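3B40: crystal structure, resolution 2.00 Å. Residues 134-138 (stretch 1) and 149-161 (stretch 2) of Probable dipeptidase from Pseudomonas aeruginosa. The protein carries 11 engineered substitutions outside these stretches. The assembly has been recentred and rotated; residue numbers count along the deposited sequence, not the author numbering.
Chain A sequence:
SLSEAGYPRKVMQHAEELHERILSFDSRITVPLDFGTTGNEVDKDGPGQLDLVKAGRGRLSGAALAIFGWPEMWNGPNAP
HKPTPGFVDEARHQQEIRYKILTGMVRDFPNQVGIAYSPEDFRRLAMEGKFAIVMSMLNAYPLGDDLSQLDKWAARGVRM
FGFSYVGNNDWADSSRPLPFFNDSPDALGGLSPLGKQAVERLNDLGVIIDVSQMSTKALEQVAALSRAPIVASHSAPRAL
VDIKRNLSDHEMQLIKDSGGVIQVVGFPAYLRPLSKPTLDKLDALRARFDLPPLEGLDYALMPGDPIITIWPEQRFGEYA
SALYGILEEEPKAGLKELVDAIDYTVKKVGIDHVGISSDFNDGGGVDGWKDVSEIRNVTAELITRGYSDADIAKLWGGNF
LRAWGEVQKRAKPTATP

Stretch 1 134-138: VMSML
Stretch 2 149-161: QLDKWAARGVRMF

The strongest polar link between the stretches joins two main chains: Arg159 N donates to Met135 O at 2.9 Å, with an N-H...O angle of 163°. One step along, Met137 N donates to Met160 O at 3.0 Å, but the angle of 126° makes this bond weak. A water forms a third link. It accepts from Met135 N at 2.9 Å and donates to Gly157 O at 2.8 Å.

Stretch 1 is an extended strand. Stretch 2 starts as a helix, turns at Gly157, and enters a strand at Met160 and Phe161 that runs parallel to stretch 1. Met135 CA lies 4.9 Å from Val158 CA, Ser136 CA lies 4.7 Å from Met160 CA, and Met137 CA lies 4.8 Å from Phe161 CA. Close CA-to-oxygen contacts accompany this register: Val158 CA to Met135 O at 3.5 Å, Ser136 CA to Met160 O at 3.4 Å, and Phe161 CA to Met137 O at 3.3 Å. Met160 N has no hydrogen-bond partner in the model and is buried.

The turn is a Schellman motif. Gly157 has phi/psi of 124/-6. Gly157 N bonds to Ala154 O at 3.0 Å, and Val158 N bonds to Trp153 O at 3.1 Å. Glycine suits this place because a CB would be jammed against the preceding carbonyl oxygen; a CB on Gly157 would also come within 3.3 Å of Met135 SD. Val158 (-68/132) and Arg159 (-123/-2) lead into the strand. The CA-to-CB bond of Arg159 points sideways, and the end of the side chain (chi1 m, chi2 m, chi3 t) bends back to brace the turn. Arg159 NH1 donates to Ala154 O at 2.8 Å and to Val158 O at 2.7 Å.

Met137 is the centre of the packing, with 141 Å² covered by stretch 2. Its rotamer is t, t, p (chi2 154°). Met137 SD lies over one face of Trp153, 3.8 Å from the centroid of the five-membered ring and 16° off its normal. Trp153 has chi1 -80° and chi2 112°, and its CB points toward stretch 1. Met137 CE reaches Phe161 CD2 at 3.2 Å, a tight contact, and Leu150 CD2 at 4.2 Å. Phe161 (chi1 t, chi2 -102°) and Met137 direct their side chains to the same face of the sheet. Leu150 is m, t. The long, flexible methionine can thus touch both aromatic rings and the leucine.

Val158, with chi1 t, packs against two methionines: Val158 CG1 is 3.9 Å from Met137 CB, and Val158 CG2 is 3.8 Å from Met135 CG. Met135 (t, t, m) points toward stretch 2, and Met135 CB approaches Gly157 O at 3.3 Å. Ser136 (chi1 p) and Met160 (t, t, p) share the other face, with their CB atoms 4.0 Å apart. The small serine fits beside the methionine in this buried position. Between them the stretches bury 563 Å², both sides summed. Lys152 and Ala155, on the exposed side of the helix, make no contact with stretch 1.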

# COMPACT_ATOMS: atom_id res chain seq x y z
N VAL A 134 8.13 -9.76 4.09
CA VAL A 134 6.94 -10.49 3.72
C VAL A 134 6.74 -10.20 2.22
O VAL A 134 6.64 -9.04 1.82
CB VAL A 134 5.71 -10.06 4.55
CG1 VAL A 134 4.42 -10.67 3.96
CG2 VAL A 134 5.90 -10.47 6.02
N MET A 135 6.80 -11.25 1.41
CA MET A 135 6.77 -11.09 -0.03
C MET A 135 5.31 -10.95 -0.38
O MET A 135 4.53 -11.87 -0.15
CB MET A 135 7.30 -12.33 -0.76
CG MET A 135 7.34 -12.16 -2.30
SD MET A 135 8.15 -13.53 -3.23
CE MET A 135 9.83 -13.33 -2.61
N SER A 136 4.95 -9.79 -0.92
CA SER A 136 3.54 -9.58 -1.31
C SER A 136 3.52 -9.42 -2.83
O SER A 136 4.57 -9.52 -3.47
CB SER A 136 2.95 -8.38 -0.59
OG SER A 136 3.77 -7.22 -0.76
N MET A 137 2.34 -9.22 -3.39
CA MET A 137 2.16 -9.03 -4.82
C MET A 137 1.00 -8.07 -4.91
O MET A 137 0.01 -8.23 -4.18
CB MET A 137 1.83 -10.39 -5.49
CG MET A 137 1.66 -10.36 -7.00
SD MET A 137 2.00 -11.89 -7.91
CE MET A 137 0.56 -12.81 -7.53
N LEU A 138 1.10 -7.05 -5.75
CA LEU A 138 0.01 -6.12 -5.93
C LEU A 138 -0.19 -5.94 -7.42
O LEU A 138 0.78 -5.71 -8.14
CB LEU A 138 0.27 -4.78 -5.20
CG LEU A 138 -0.79 -3.68 -5.20
CD1 LEU A 138 -2.00 -4.06 -4.36
CD2 LEU A 138 -0.20 -2.37 -4.64
N GLN A 149 -1.18 -18.80 -12.24
CA GLN A 149 -0.07 -17.88 -11.84
C GLN A 149 -0.10 -17.60 -10.33
O GLN A 149 0.94 -17.27 -9.74
CB GLN A 149 -0.09 -16.54 -12.63
CG GLN A 149 0.17 -16.66 -14.13
CD GLN A 149 1.54 -17.24 -14.48
OE1 GLN A 149 2.56 -16.75 -14.02
NE2 GLN A 149 1.57 -18.30 -15.27
N LEU A 150 -1.26 -17.73 -9.70
CA LEU A 150 -1.37 -17.59 -8.25
C LEU A 150 -0.62 -18.72 -7.54
O LEU A 150 0.18 -18.47 -6.64
CB LEU A 150 -2.84 -17.53 -7.81
CG LEU A 150 -3.66 -16.33 -8.32
CD1 LEU A 150 -5.12 -16.38 -7.82
CD2 LEU A 150 -2.97 -14.98 -7.93
N ASP A 151 -0.83 -19.96 -8.00
CA ASP A 151 -0.17 -21.14 -7.46
C ASP A 151 1.35 -21.05 -7.60
O ASP A 151 2.09 -21.34 -6.67
CB ASP A 151 -0.69 -22.41 -8.16
CG ASP A 151 -2.20 -22.56 -8.05
OD1 ASP A 151 -2.65 -23.44 -7.28
OD2 ASP A 151 -2.95 -21.79 -8.71
N LYS A 152 1.79 -20.62 -8.78
CA LYS A 152 3.21 -20.48 -9.08
C LYS A 152 3.89 -19.39 -8.22
O LYS A 152 4.97 -19.62 -7.68
CB LYS A 152 3.40 -20.22 -10.57
CG LYS A 152 2.95 -21.39 -11.49
CD LYS A 152 3.07 -21.01 -12.99
CE LYS A 152 2.83 -22.19 -13.92
NZ LYS A 152 1.42 -22.73 -13.84
N TRP A 153 3.25 -18.23 -8.06
CA TRP A 153 3.79 -17.16 -7.21
C TRP A 153 3.78 -17.49 -5.71
O TRP A 153 4.75 -17.21 -5.00
CB TRP A 153 3.12 -15.82 -7.51
CG TRP A 153 3.68 -15.11 -8.77
CD1 TRP A 153 3.02 -14.89 -9.95
CD2 TRP A 153 4.98 -14.48 -8.92
NE1 TRP A 153 3.83 -14.21 -10.84
CE2 TRP A 153 5.03 -13.94 -10.23
CE3 TRP A 153 6.09 -14.35 -8.08
CZ2 TRP A 153 6.18 -13.28 -10.72
CZ3 TRP A 153 7.24 -13.69 -8.56
CH2 TRP A 153 7.26 -13.15 -9.88
N ALA A 154 2.69 -18.11 -5.22
CA ALA A 154 2.63 -18.63 -3.85
C ALA A 154 3.81 -19.59 -3.57
O ALA A 154 4.47 -19.50 -2.52
CB ALA A 154 1.31 -19.36 -3.63
N ALA A 155 4.07 -20.49 -4.53
CA ALA A 155 5.16 -21.47 -4.38
C ALA A 155 6.53 -20.80 -4.26
O ALA A 155 7.40 -21.28 -3.55
CB ALA A 155 5.15 -22.46 -5.56
N ARG A 156 6.69 -19.68 -4.94
CA ARG A 156 7.91 -18.87 -4.89
C ARG A 156 8.03 -17.97 -3.64
O ARG A 156 9.07 -17.36 -3.42
CB ARG A 156 8.02 -18.07 -6.20
CG ARG A 156 8.08 -19.01 -7.41
CD ARG A 156 7.98 -18.28 -8.74
NE ARG A 156 9.24 -17.61 -9.04
CZ ARG A 156 9.39 -16.68 -9.97
NH1 ARG A 156 8.35 -16.28 -10.70
NH2 ARG A 156 10.59 -16.14 -10.17
N GLY A 157 7.00 -17.90 -2.80
CA GLY A 157 7.09 -17.08 -1.59
C GLY A 157 6.06 -15.99 -1.35
O GLY A 157 6.03 -15.38 -0.26
N VAL A 158 5.19 -15.74 -2.32
CA VAL A 158 4.18 -14.70 -2.13
C VAL A 158 3.17 -15.11 -1.04
O VAL A 158 2.68 -16.24 -1.04
CB VAL A 158 3.48 -14.32 -3.48
CG1 VAL A 158 2.17 -13.54 -3.24
CG2 VAL A 158 4.44 -13.54 -4.35
N ARG A 159 2.89 -14.22 -0.10
CA ARG A 159 1.99 -14.55 1.00
C ARG A 159 0.77 -13.61 1.14
O ARG A 159 -0.10 -13.84 1.99
CB ARG A 159 2.79 -14.64 2.31
CG ARG A 159 3.69 -15.87 2.40
CD ARG A 159 2.89 -17.16 2.39
NE ARG A 159 3.73 -18.35 2.31
CZ ARG A 159 4.18 -18.94 1.20
NH1 ARG A 159 3.91 -18.47 -0.02
NH2 ARG A 159 4.92 -20.03 1.31
N MET A 160 0.70 -12.59 0.27
CA MET A 160 -0.40 -11.62 0.26
C MET A 160 -0.53 -11.16 -1.19
O MET A 160 0.49 -10.99 -1.86
CB MET A 160 -0.08 -10.40 1.17
CG MET A 160 -1.21 -9.29 1.28
SD MET A 160 -1.16 -8.01 2.63
CE MET A 160 0.40 -7.18 2.35
N PHE A 161 -1.77 -11.00 -1.67
CA PHE A 161 -2.07 -10.59 -3.05
C PHE A 161 -3.18 -9.53 -3.06
O PHE A 161 -4.28 -9.72 -2.48
CB PHE A 161 -2.50 -11.82 -3.89
CG PHE A 161 -2.90 -11.48 -5.32
CD1 PHE A 161 -4.24 -11.40 -5.69
CD2 PHE A 161 -1.94 -11.23 -6.28
CE1 PHE A 161 -4.61 -11.08 -7.02
CE2 PHE A 161 -2.31 -10.91 -7.60
CZ PHE A 161 -3.62 -10.82 -7.96
O HOH W 1 6.48 -14.05 2.13